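Local structure of VESB protease (Vibrio cholerae, 4LK4) at residues A[27-32]-A[37-42]; A[91-96]-A[343-348]; A[166-171]-A[184-189]. The protein probably hydrolyses peptide bonds as a secreted serine endopeptidase of the trypsin-like S1 family, its protease domain being followed by an Ig-like domain. The protein carries 1 engineered substitution. One frame throughout, in Å; residues are numbered along the deposited sequence.

Interaction 1 of 3, residues A[27-32]-A[37-42]; sequences ALVKRG and QGQFCG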
ATOM      1  N   ALA A  27      -0.239   9.587  -9.527  1.00 39.15           N
ATOM      2  CA  ALA A  27       1.162   9.911  -9.348  1.00 37.61           C
ATOM      3  C   ALA A  27       1.418  10.280  -7.899  1.00 38.51           C
ATOM      4  O   ALA A  27       0.698  11.081  -7.294  1.00 38.05           O
ATOM      5  CB  ALA A  27       1.550  11.044 -10.241  1.00 37.33           C
ATOM      6  N   LEU A  28       2.444   9.680  -7.339  1.00 39.68           N
ATOM      7  CA  LEU A  28       2.877  10.012  -5.989  1.00 42.23           C
ATOM      8  C   LEU A  28       4.025  11.009  -6.086  1.00 42.03           C
ATOM      9  O   LEU A  28       5.033  10.757  -6.760  1.00 40.14           O
ATOM     10  CB  LEU A  28       3.308   8.750  -5.238  1.00 44.19           C
ATOM     11  CG  LEU A  28       2.210   7.703  -5.064  1.00 46.87           C
ATOM     12  CD1 LEU A  28       2.768   6.570  -4.225  1.00 50.67           C
ATOM     13  CD2 LEU A  28       0.990   8.287  -4.387  1.00 47.50           C
ATOM     14  N   VAL A  29       3.868  12.155  -5.440  1.00 43.31           N
ATOM     15  CA  VAL A  29       4.856  13.204  -5.616  1.00 44.66           C
ATOM     16  C   VAL A  29       5.215  13.784  -4.279  1.00 46.98           C
ATOM     17  O   VAL A  29       4.386  13.806  -3.373  1.00 48.47           O
ATOM     18  CB  VAL A  29       4.386  14.291  -6.597  1.00 43.61           C
ATOM     19  CG1 VAL A  29       3.760  13.639  -7.826  1.00 44.20           C
ATOM     20  CG2 VAL A  29       3.373  15.194  -5.972  1.00 45.52           C
ATOM     21  N   LYS A  30       6.453  14.251  -4.183  1.00 47.91           N
ATOM     22  CA  LYS A  30       6.978  14.818  -2.981  1.00 51.09           C
ATOM     23  C   LYS A  30       6.210  16.084  -2.662  1.00 49.61           C
ATOM     24  O   LYS A  30       5.985  16.908  -3.540  1.00 46.71           O
ATOM     25  CB  LYS A  30       8.472  15.106  -3.142  1.00 56.48           C
ATOM     26  CG  LYS A  30       9.083  15.840  -1.951  1.00 65.41           C
ATOM     27  CD  LYS A  30      10.594  15.650  -1.885  1.00 72.56           C
ATOM     28  CE  LYS A  30      11.221  16.539  -0.811  1.00 80.80           C
ATOM     29  NZ  LYS A  30      11.600  17.852  -1.419  1.00 84.57           N
ATOM     30  N   ARG A  31       5.814  16.232  -1.392  1.00 49.95           N
ATOM     31  CA  ARG A  31       5.047  17.379  -0.972  1.00 49.71           C
ATOM     32  C   ARG A  31       5.842  18.662  -1.093  1.00 50.89           C
ATOM     33  O   ARG A  31       7.017  18.713  -0.720  1.00 50.88           O
ATOM     34  CB  ARG A  31       4.576  17.232   0.479  1.00 52.01           C
ATOM     35  CG  ARG A  31       3.574  18.332   0.844  1.00 52.46           C
ATOM     36  CD  ARG A  31       2.843  18.076   2.125  1.00 54.17           C
ATOM     37  NE  ARG A  31       2.212  16.770   2.170  1.00 53.24           N
ATOM     38  CZ  ARG A  31       1.619  16.280   3.257  1.00 54.56           C
ATOM     39  NH1 ARG A  31       1.594  16.990   4.372  1.00 57.25           N
ATOM     40  NH2 ARG A  31       1.076  15.074   3.243  1.00 53.69           N
ATOM     41  N   GLY A  32       5.177  19.705  -1.593  1.00 52.18           N
ATOM     42  CA  GLY A  32       5.789  21.034  -1.747  1.00 53.51           C
ATOM     43  C   GLY A  32       6.625  21.154  -3.015  1.00 53.22           C
ATOM     44  O   GLY A  32       7.161  22.216  -3.304  1.00 55.52           O
ATOM     45  N   GLN A  37       9.073  17.214 -11.332  1.00 48.89           N
ATOM     46  CA  GLN A  37      10.355  17.037 -10.617  1.00 51.71           C
ATOM     47  C   GLN A  37      10.220  16.102  -9.409  1.00 50.54           C
ATOM     48  O   GLN A  37      11.138  15.350  -9.110  1.00 50.95           O
ATOM     49  CB  GLN A  37      10.913  18.381 -10.101  1.00 56.74           C
ATOM     50  CG  GLN A  37      11.055  19.486 -11.162  1.00 61.18           C
ATOM     51  CD  GLN A  37      11.981  19.082 -12.289  1.00 65.28           C
ATOM     52  OE1 GLN A  37      13.053  18.536 -12.041  1.00 71.26           O
ATOM     53  NE2 GLN A  37      11.566  19.321 -13.539  1.00 66.60           N
ATOM     54  N   GLY A  38       9.083  16.166  -8.717  1.00 48.26           N
ATOM     55  CA  GLY A  38       8.892  15.457  -7.465  1.00 47.68           C
ATOM     56  C   GLY A  38       8.253  14.086  -7.592  1.00 46.24           C
ATOM     57  O   GLY A  38       8.101  13.390  -6.607  1.00 43.98           O
ATOM     58  N   GLN A  39       7.843  13.681  -8.793  1.00 46.98           N
ATOM     59  CA  GLN A  39       7.147  12.398  -8.921  1.00 45.31           C
ATOM     60  C   GLN A  39       8.119  11.284  -8.546  1.00 43.42           C
ATOM     61  O   GLN A  39       9.241  11.314  -8.980  1.00 43.36           O
ATOM     62  CB  GLN A  39       6.640  12.218 -10.342  1.00 45.31           C
ATOM     63  CG  GLN A  39       5.662  11.058 -10.506  1.00 44.76           C
ATOM     64  CD  GLN A  39       6.326   9.813 -11.031  1.00 44.89           C
ATOM     65  OE1 GLN A  39       7.357   9.887 -11.671  1.00 46.64           O
ATOM     66  NE2 GLN A  39       5.716   8.661 -10.793  1.00 45.00           N
ATOM     67  N   PHE A  40       7.712  10.325  -7.728  1.00 41.45           N
ATOM     68  CA  PHE A  40       8.607   9.190  -7.414  1.00 40.48           C
ATOM     69  C   PHE A  40       7.944   7.824  -7.528  1.00 40.57           C
ATOM     70  O   PHE A  40       8.629   6.831  -7.534  1.00 43.38           O
ATOM     71  CB  PHE A  40       9.216   9.343  -6.010  1.00 39.14           C
ATOM     72  CG  PHE A  40       8.200   9.318  -4.931  1.00 38.15           C
ATOM     73  CD1 PHE A  40       7.793   8.134  -4.390  1.00 37.18           C
ATOM     74  CD2 PHE A  40       7.603  10.478  -4.507  1.00 38.78           C
ATOM     75  CE1 PHE A  40       6.829   8.090  -3.410  1.00 37.33           C
ATOM     76  CE2 PHE A  40       6.639  10.457  -3.522  1.00 39.18           C
ATOM     77  CZ  PHE A  40       6.237   9.248  -2.974  1.00 38.44           C
ATOM     78  N   CYS A  41       6.631   7.743  -7.596  1.00 41.48           N
ATOM     79  CA  CYS A  41       5.975   6.432  -7.731  1.00 44.55           C
ATOM     80  C   CYS A  41       4.650   6.591  -8.436  1.00 41.83           C
ATOM     81  O   CYS A  41       4.211   7.700  -8.672  1.00 40.86           O
ATOM     82  CB  CYS A  41       5.765   5.714  -6.350  1.00 47.56           C
ATOM     83  SG  CYS A  41       7.085   4.490  -5.978  1.00 58.14           S
ATOM     84  N   GLY A  42       4.026   5.460  -8.740  1.00 39.74           N
ATOM     85  CA  GLY A  42       2.675   5.435  -9.193  1.00 39.91           C
ATOM     86  C   GLY A  42       1.718   4.799  -8.207  1.00 40.60           C
ATOM     87  O   GLY A  42       2.115   4.296  -7.143  1.00 41.33           O
TER
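The Phe40 side chain is turned in between its own backbone N and carbonyl carbon (chi1 63°), which carries the ring across to Leu28. The CB of Leu28 lies over the ring face in a CH-pi contact, 4.2 Å from the centroid, while Lys30 N meets the ring at its edge. With CG anti to the carbonyl carbon (chi1 -61°), Leu28 brings CD1 to 3.8 Å from Cys41 CB. Both Phe40 and Cys41 thus face a single residue, a classic beta bulge in the antiparallel hairpin that joins strands 25-30 and 39-46 of the N-terminal trypsin-type barrel. Two nearly straight hydrogen bonds of Leu28 build it: Phe40 N to Leu28 O at 2.9 Å, and Leu28 N to Cys41 O at 3.0 Å. Beyond the bulge the ladder resumes with Lys30 N to Gly38 O at 3.1 Å. Cys41 O takes a second donor, Gln39 NE2 at 2.8 Å, arriving on the opposite face of the carbonyl from Leu28 N; the same NE2 also bonds Asp198. Cys41 SG forms a disulfide with Cys57. On the other side of the sheet Val29 CG1 packs at 3.8 Å against Gln39 CA, the two side chains crossing at about a right angle.

Interaction 2 of 3, residues A[91-96]-A[343-348]; sequences RHLSYS and TSRIQL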
ATOM      1  N   ARG A  91       1.392   0.038   5.463  1.00 45.20           N
ATOM      2  CA  ARG A  91       2.147  -0.938   4.692  1.00 45.33           C
ATOM      3  C   ARG A  91       1.876  -2.320   5.211  1.00 45.22           C
ATOM      4  O   ARG A  91       1.534  -2.489   6.370  1.00 46.68           O
ATOM      5  CB  ARG A  91       3.630  -0.661   4.831  1.00 47.51           C
ATOM      6  CG  ARG A  91       4.048   0.722   4.366  1.00 48.03           C
ATOM      7  CD  ARG A  91       5.406   1.044   4.965  1.00 51.80           C
ATOM      8  NE  ARG A  91       6.448   0.917   3.973  1.00 54.93           N
ATOM      9  CZ  ARG A  91       7.717   0.592   4.206  1.00 56.77           C
ATOM     10  NH1 ARG A  91       8.159   0.294   5.426  1.00 56.80           N
ATOM     11  NH2 ARG A  91       8.553   0.548   3.167  1.00 57.27           N
ATOM     12  N   HIS A  92       2.057  -3.337   4.384  1.00 44.37           N
ATOM     13  CA  HIS A  92       1.858  -4.683   4.874  1.00 44.37           C
ATOM     14  C   HIS A  92       2.843  -4.947   5.991  1.00 45.31           C
ATOM     15  O   HIS A  92       4.013  -4.652   5.862  1.00 45.35           O
ATOM     16  CB  HIS A  92       2.033  -5.709   3.781  1.00 43.65           C
ATOM     17  CG  HIS A  92       1.285  -6.971   4.048  1.00 44.55           C
ATOM     18  ND1 HIS A  92       1.753  -7.935   4.908  1.00 46.28           N
ATOM     19  CD2 HIS A  92       0.080  -7.409   3.614  1.00 45.06           C
ATOM     20  CE1 HIS A  92       0.886  -8.926   4.979  1.00 46.83           C
ATOM     21  NE2 HIS A  92      -0.141  -8.632   4.203  1.00 46.50           N
ATOM     22  N   LEU A  93       2.377  -5.490   7.102  1.00 47.43           N
ATOM     23  CA  LEU A  93       3.240  -5.688   8.257  1.00 48.68           C
ATOM     24  C   LEU A  93       4.216  -6.862   8.070  1.00 50.14           C
ATOM     25  O   LEU A  93       5.187  -6.982   8.828  1.00 51.01           O
ATOM     26  CB  LEU A  93       2.403  -5.838   9.522  1.00 50.07           C
ATOM     27  CG  LEU A  93       1.709  -4.535   9.956  1.00 49.98           C
ATOM     28  CD1 LEU A  93       0.927  -4.791  11.231  1.00 51.19           C
ATOM     29  CD2 LEU A  93       2.708  -3.409  10.196  1.00 50.18           C
ATOM     30  N   SER A  94       3.959  -7.696   7.056  1.00 50.21           N
ATOM     31  CA  SER A  94       4.896  -8.733   6.590  1.00 51.24           C
ATOM     32  C   SER A  94       5.741  -8.288   5.374  1.00 49.48           C
ATOM     33  O   SER A  94       6.500  -9.077   4.813  1.00 49.87           O
ATOM     34  CB  SER A  94       4.141 -10.043   6.288  1.00 52.12           C
ATOM     35  OG  SER A  94       3.492 -10.517   7.483  1.00 55.28           O
ATOM     36  N   TYR A  95       5.635  -7.026   4.980  1.00 47.87           N
ATOM     37  CA  TYR A  95       6.542  -6.476   3.968  1.00 47.17           C
ATOM     38  C   TYR A  95       7.959  -6.681   4.438  1.00 49.00           C
ATOM     39  O   TYR A  95       8.280  -6.402   5.600  1.00 49.84           O
ATOM     40  CB  TYR A  95       6.289  -4.989   3.744  1.00 45.11           C
ATOM     41  CG  TYR A  95       7.383  -4.283   2.985  1.00 44.19           C
ATOM     42  CD1 TYR A  95       7.694  -4.626   1.672  1.00 43.48           C
ATOM     43  CD2 TYR A  95       8.098  -3.263   3.578  1.00 44.77           C
ATOM     44  CE1 TYR A  95       8.685  -3.958   0.971  1.00 42.72           C
ATOM     45  CE2 TYR A  95       9.092  -2.605   2.906  1.00 44.24           C
ATOM     46  CZ  TYR A  95       9.382  -2.949   1.602  1.00 43.99           C
ATOM     47  OH  TYR A  95      10.397  -2.275   0.987  1.00 43.54           O
ATOM     48  N   SER A  96       8.785  -7.228   3.565  1.00 50.56           N
ATOM     49  CA  SER A  96      10.216  -7.358   3.827  1.00 55.93           C
ATOM     50  C   SER A  96      10.935  -6.648   2.690  1.00 55.58           C
ATOM     51  O   SER A  96      10.786  -7.029   1.526  1.00 56.07           O
ATOM     52  CB  SER A  96      10.664  -8.834   3.897  1.00 59.35           C
ATOM     53  OG  SER A  96      10.283  -9.567   2.720  1.00 65.23           O
ATOM     54  N   THR A 343      -4.239  -2.926  13.393  1.00 48.40           N
ATOM     55  CA  THR A 343      -3.024  -3.595  13.843  1.00 47.18           C
ATOM     56  C   THR A 343      -1.867  -2.603  13.751  1.00 46.46           C
ATOM     57  O   THR A 343      -1.530  -2.134  12.675  1.00 46.03           O
ATOM     58  CB  THR A 343      -2.771  -4.846  12.984  1.00 46.47           C
ATOM     59  OG1 THR A 343      -3.944  -5.647  12.991  1.00 47.42           O
ATOM     60  CG2 THR A 343      -1.663  -5.678  13.499  1.00 47.10           C
ATOM     61  N   SER A 344      -1.286  -2.272  14.903  1.00 47.56           N
ATOM     62  CA  SER A 344      -0.154  -1.347  14.989  1.00 47.24           C
ATOM     63  C   SER A 344       1.107  -2.069  15.418  1.00 47.42           C
ATOM     64  O   SER A 344       1.048  -3.222  15.809  1.00 48.67           O
ATOM     65  CB  SER A 344      -0.451  -0.256  15.992  1.00 48.37           C
ATOM     66  OG  SER A 344      -1.581   0.490  15.595  1.00 49.00           O
ATOM     67  N   ARG A 345       2.241  -1.379  15.336  1.00 47.06           N
ATOM     68  CA  ARG A 345       3.543  -1.975  15.583  1.00 47.72           C
ATOM     69  C   ARG A 345       4.459  -0.964  16.231  1.00 49.33           C
ATOM     70  O   ARG A 345       4.503   0.178  15.839  1.00 49.24           O
ATOM     71  CB  ARG A 345       4.185  -2.428  14.290  1.00 47.63           C
ATOM     72  CG  ARG A 345       5.680  -2.713  14.406  1.00 48.94           C
ATOM     73  CD  ARG A 345       6.260  -3.323  13.138  1.00 48.58           C
ATOM     74  NE  ARG A 345       5.735  -4.666  12.955  1.00 48.77           N
ATOM     75  CZ  ARG A 345       5.807  -5.370  11.827  1.00 50.55           C
ATOM     76  NH1 ARG A 345       6.411  -4.871  10.732  1.00 51.20           N
ATOM     77  NH2 ARG A 345       5.255  -6.585  11.778  1.00 50.77           N
ATOM     78  N   ILE A 346       5.164  -1.398  17.256  1.00 51.40           N
ATOM     79  CA  ILE A 346       6.212  -0.622  17.850  1.00 52.85           C
ATOM     80  C   ILE A 346       7.488  -1.410  17.652  1.00 54.31           C
ATOM     81  O   ILE A 346       7.541  -2.613  17.860  1.00 55.18           O
ATOM     82  CB  ILE A 346       5.950  -0.340  19.334  1.00 54.24           C
ATOM     83  CG1 ILE A 346       6.993   0.604  19.882  1.00 56.16           C
ATOM     84  CG2 ILE A 346       5.934  -1.615  20.173  1.00 55.60           C
ATOM     85  CD1 ILE A 346       6.559   1.233  21.172  1.00 58.07           C
ATOM     86  N   GLN A 347       8.517  -0.715  17.238  1.00 55.81           N
ATOM     87  CA  GLN A 347       9.726  -1.357  16.842  1.00 58.51           C
ATOM     88  C   GLN A 347      10.894  -0.476  17.217  1.00 60.82           C
ATOM     89  O   GLN A 347      10.789   0.753  17.144  1.00 60.77           O
ATOM     90  CB  GLN A 347       9.715  -1.545  15.331  1.00 58.38           C
ATOM     91  CG  GLN A 347      10.970  -2.194  14.784  1.00 60.95           C
ATOM     92  CD  GLN A 347      10.813  -2.643  13.333  1.00 61.44           C
ATOM     93  OE1 GLN A 347       9.712  -2.658  12.774  1.00 59.87           O
ATOM     94  NE2 GLN A 347      11.928  -3.009  12.722  1.00 63.70           N
ATOM     95  N   LEU A 348      12.003  -1.125  17.569  1.00 63.25           N
ATOM     96  CA  LEU A 348      13.249  -0.465  17.938  1.00 66.26           C
ATOM     97  C   LEU A 348      14.390  -1.470  17.957  1.00 69.21           C
ATOM     98  O   LEU A 348      14.172  -2.679  17.887  1.00 68.14           O
ATOM     99  CB  LEU A 348      13.110   0.175  19.317  1.00 67.56           C
ATOM    100  CG  LEU A 348      12.787  -0.784  20.462  1.00 67.56           C
ATOM    101  CD1 LEU A 348      13.998  -0.900  21.364  1.00 71.95           C
ATOM    102  CD2 LEU A 348      11.607  -0.263  21.253  1.00 66.66           C
TER
HETATM  103  O   HOH W   1       7.593  -4.696   7.638  1.00 49.17           O
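Leu93 O is gripped end-on by the guanidinium of Arg345, with NH2 at 3.0 Å and NH1 at 3.1 Å from that one oxygen. The NH1 bond lies in the carbonyl plane, on a lone pair, whereas NH2 comes in tilted from it; with one acceptor shared between two donors, both bonds are bent, the N-H...O angles being 143° at NH2 and 138° at NH1. The Leu93 side chain follows its carbonyl onto the same group: CD2 sits over the centre of one guanidinium face, 4.0 Å above its plane. Arg345 is extended as far as CD and then bends at chi3 (-68°), turning the guanidinium toward the loop, while its NE makes a salt bridge with Asp328 on the adjacent strand 324-335. The carbonyl belongs to a type I turn, His92 to Tyr95, closed by Tyr95 N to His92 O and placed in the loop after strand 82-91 of the trypsin-type domain; Arg345 stands on strand 338-349 of the Ig-like domain, making this a contact between domains. Leu93 CD1 extends it along that strand, touching Thr343 CG2 at 3.6 Å; the methyl lies anti to the backbone N of Thr343, and OG1 is taken up by Glu330 and Lys243. At the guanidinium edge a water donates to Tyr95 O at 2.7 Å and accepts a weak bond from Arg345 NH1.

Interaction 3 of 3, residues A[166-171]-A[184-189]; sequences SLCQIV and NFCAAR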
ATOM      1  N   SER A 166       5.546 -21.131 -12.156  1.00 62.33           N
ATOM      2  CA  SER A 166       6.742 -21.952 -11.835  1.00 65.85           C
ATOM      3  C   SER A 166       7.993 -21.327 -12.495  1.00 65.24           C
ATOM      4  O   SER A 166       9.098 -21.377 -11.943  1.00 64.88           O
ATOM      5  CB  SER A 166       6.566 -23.422 -12.240  1.00 69.02           C
ATOM      6  OG  SER A 166       6.433 -23.530 -13.642  1.00 71.57           O
ATOM      7  N   LEU A 167       7.788 -20.697 -13.655  1.00 64.28           N
ATOM      8  CA  LEU A 167       8.883 -20.045 -14.380  1.00 64.15           C
ATOM      9  C   LEU A 167       9.351 -18.741 -13.764  1.00 63.19           C
ATOM     10  O   LEU A 167      10.551 -18.449 -13.697  1.00 65.98           O
ATOM     11  CB  LEU A 167       8.444 -19.771 -15.788  1.00 63.09           C
ATOM     12  CG  LEU A 167       9.560 -19.890 -16.795  1.00 65.56           C
ATOM     13  CD1 LEU A 167      10.362 -21.180 -16.608  1.00 68.15           C
ATOM     14  CD2 LEU A 167       8.910 -19.814 -18.186  1.00 66.61           C
ATOM     15  N   CYS A 168       8.380 -17.961 -13.318  1.00 60.34           N
ATOM     16  CA  CYS A 168       8.617 -16.738 -12.583  1.00 57.76           C
ATOM     17  C   CYS A 168       9.567 -17.008 -11.427  1.00 58.34           C
ATOM     18  O   CYS A 168      10.513 -16.252 -11.179  1.00 56.81           O
ATOM     19  CB  CYS A 168       7.266 -16.245 -12.088  1.00 56.47           C
ATOM     20  SG  CYS A 168       7.251 -14.710 -11.181  1.00 57.38           S
ATOM     21  N   GLN A 169       9.343 -18.117 -10.737  1.00 59.84           N
ATOM     22  CA  GLN A 169      10.139 -18.422  -9.573  1.00 62.47           C
ATOM     23  C   GLN A 169      11.566 -18.755  -9.934  1.00 64.05           C
ATOM     24  O   GLN A 169      12.512 -18.324  -9.263  1.00 63.57           O
ATOM     25  CB  GLN A 169       9.563 -19.579  -8.794  1.00 65.91           C
ATOM     26  CG  GLN A 169      10.471 -19.975  -7.647  1.00 69.45           C
ATOM     27  CD  GLN A 169      10.176 -21.355  -7.197  1.00 75.63           C
ATOM     28  OE1 GLN A 169       9.781 -21.571  -6.046  1.00 81.46           O
ATOM     29  NE2 GLN A 169      10.320 -22.313  -8.110  1.00 79.29           N
ATOM     30  N   ILE A 170      11.718 -19.552 -10.972  1.00 64.06           N
ATOM     31  CA  ILE A 170      13.030 -19.983 -11.379  1.00 67.21           C
ATOM     32  C   ILE A 170      13.865 -18.803 -11.879  1.00 66.02           C
ATOM     33  O   ILE A 170      15.058 -18.689 -11.541  1.00 67.86           O
ATOM     34  CB  ILE A 170      12.914 -21.092 -12.438  1.00 70.76           C
ATOM     35  CG1 ILE A 170      12.536 -22.403 -11.728  1.00 73.62           C
ATOM     36  CG2 ILE A 170      14.207 -21.235 -13.247  1.00 73.65           C
ATOM     37  CD1 ILE A 170      11.881 -23.422 -12.640  1.00 75.62           C
ATOM     38  N   VAL A 171      13.245 -17.931 -12.675  1.00 61.65           N
ATOM     39  CA  VAL A 171      13.984 -16.858 -13.320  1.00 60.39           C
ATOM     40  C   VAL A 171      14.294 -15.753 -12.321  1.00 58.72           C
ATOM     41  O   VAL A 171      15.430 -15.282 -12.249  1.00 59.62           O
ATOM     42  CB  VAL A 171      13.207 -16.292 -14.520  1.00 59.31           C
ATOM     43  CG1 VAL A 171      13.953 -15.116 -15.133  1.00 59.95           C
ATOM     44  CG2 VAL A 171      12.997 -17.386 -15.565  1.00 61.41           C
ATOM     45  N   ASN A 184       3.144 -12.424  -5.278  1.00 44.84           N
ATOM     46  CA  ASN A 184       3.491 -11.753  -6.503  1.00 44.44           C
ATOM     47  C   ASN A 184       3.588 -12.672  -7.696  1.00 45.34           C
ATOM     48  O   ASN A 184       3.623 -13.902  -7.548  1.00 48.46           O
ATOM     49  CB  ASN A 184       4.761 -10.906  -6.334  1.00 44.50           C
ATOM     50  CG  ASN A 184       5.967 -11.709  -5.868  1.00 45.21           C
ATOM     51  OD1 ASN A 184       6.010 -12.927  -5.962  1.00 46.38           O
ATOM     52  ND2 ASN A 184       6.972 -11.004  -5.385  1.00 45.95           N
ATOM     53  N   PHE A 185       3.560 -12.063  -8.879  1.00 44.11           N
ATOM     54  CA  PHE A 185       3.673 -12.789 -10.156  1.00 43.82           C
ATOM     55  C   PHE A 185       4.520 -11.998 -11.146  1.00 44.22           C
ATOM     56  O   PHE A 185       4.873 -10.843 -10.894  1.00 44.18           O
ATOM     57  CB  PHE A 185       2.279 -13.039 -10.761  1.00 42.81           C
ATOM     58  CG  PHE A 185       1.560 -11.791 -11.193  1.00 40.67           C
ATOM     59  CD1 PHE A 185       1.755 -11.260 -12.448  1.00 40.06           C
ATOM     60  CD2 PHE A 185       0.676 -11.154 -10.341  1.00 39.71           C
ATOM     61  CE1 PHE A 185       1.062 -10.130 -12.850  1.00 39.11           C
ATOM     62  CE2 PHE A 185       0.025 -10.003 -10.718  1.00 38.49           C
ATOM     63  CZ  PHE A 185       0.211  -9.497 -11.980  1.00 38.68           C
ATOM     64  N   CYS A 186       4.789 -12.618 -12.285  1.00 45.81           N
ATOM     65  CA  CYS A 186       5.651 -12.083 -13.309  1.00 46.88           C
ATOM     66  C   CYS A 186       4.894 -11.841 -14.592  1.00 46.00           C
ATOM     67  O   CYS A 186       3.952 -12.554 -14.922  1.00 45.38           O
ATOM     68  CB  CYS A 186       6.740 -13.098 -13.656  1.00 50.71           C
ATOM     69  SG  CYS A 186       8.032 -13.271 -12.427  1.00 54.47           S
ATOM     70  N   ALA A 187       5.374 -10.877 -15.356  1.00 45.18           N
ATOM     71  CA  ALA A 187       4.862 -10.644 -16.677  1.00 45.74           C
ATOM     72  C   ALA A 187       5.985 -10.120 -17.521  1.00 47.22           C
ATOM     73  O   ALA A 187       6.884  -9.431 -17.035  1.00 46.79           O
ATOM     74  CB  ALA A 187       3.742  -9.641 -16.622  1.00 45.15           C
ATOM     75  N   ALA A 188       5.919 -10.429 -18.801  1.00 48.60           N
ATOM     76  CA  ALA A 188       7.025 -10.170 -19.694  1.00 50.66           C
ATOM     77  C   ALA A 188       6.686  -9.153 -20.735  1.00 51.84           C
ATOM     78  O   ALA A 188       5.614  -9.180 -21.348  1.00 50.81           O
ATOM     79  CB  ALA A 188       7.455 -11.464 -20.369  1.00 52.09           C
ATOM     80  N   ARG A 189       7.642  -8.270 -20.953  1.00 54.95           N
ATOM     81  CA  ARG A 189       7.582  -7.359 -22.076  1.00 58.73           C
ATOM     82  C   ARG A 189       7.949  -8.023 -23.361  1.00 62.86           C
ATOM     83  O   ARG A 189       8.625  -9.042 -23.365  1.00 66.76           O
ATOM     84  CB  ARG A 189       8.437  -6.158 -21.803  1.00 60.11           C
ATOM     85  CG  ARG A 189       7.605  -5.310 -20.877  1.00 58.53           C
ATOM     86  CD  ARG A 189       8.333  -4.152 -20.326  1.00 60.30           C
ATOM     87  NE  ARG A 189       8.678  -3.212 -21.379  1.00 63.15           N
ATOM     88  CZ  ARG A 189       8.868  -1.936 -21.138  1.00 63.44           C
ATOM     89  NH1 ARG A 189       8.704  -1.507 -19.870  1.00 62.01           N
ATOM     90  NH2 ARG A 189       9.219  -1.118 -22.135  1.00 65.47           N
TER
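Cys168 and Cys186 are joined by a disulfide that ties helix 165-172 to strand 184-189, in the position of a bridge well known from the C-terminal barrel of trypsin-like proteases, where an intermediate helix is pinned to the barrel wall. Here the contact is tight only at the bridge. Cys168 SG is 2.1 Å from Cys186 SG. Cys168 CB approaches Cys186 CB to 3.6 Å, and the backbones come to 5.6 Å between Cys168 CA and Cys186 CA. The two halves of the bridge are set differently. On the helix, the CB of Cys168 points to the strand, and its SG, anti to the backbone N (chi1 -178°), meets Cys186 SG; on the strand, Cys186 SG lies beside its own N. The chi3 of 70° has the positive sign of a right-handed disulfide.

Away from the bridge, segments 166-171 and 184-189 separate quickly, and no hydrogen bond runs between them. The helix is held by its own ladder, with Val171 N to Leu167 O at 2.9 Å, and on its far side Ser166 is exposed to solvent. Leu167 and Val171 rest on Tyr228. At the two ends of the helix, Met172 packs on Cys186 and Gln165 on Phe185. Phe185 points away from segment 166-171 and also packs on Leu162 and Asn233, while the backbone of strand 184-189 bonds strands 156-162 and 229-233 on its two flanks. One polar link joins the start of this strand to the helix, Gln165 NE2 donating to Asn184 O. Besides the disulfide, the only other close approach between segments 166-171 and 184-189 is that of Cys168 SG to Phe185 C, at 3.8 Å.

Overall arrangement
Interactions 1 and 3 belong to the N-terminal and C-terminal barrels of the trypsin-type domain, their centres about 29 Å apart, whereas interaction 2 ties that domain to the Ig-like one. Its centre is about 24 Å from that of interaction 1 and 27 Å from that of interaction 3, and no two of the three touch, the nearest atoms (interactions 2 and 3) being about 9 Å apart. In this family the active site lies between the barrels. Two contacts probably border it: Gly42 of interaction 1 bonds through its backbone to Ala199, probably the engineered replacement of the nucleophilic serine, and Tyr95 of interaction 2 packs on His56, the likely catalytic histidine.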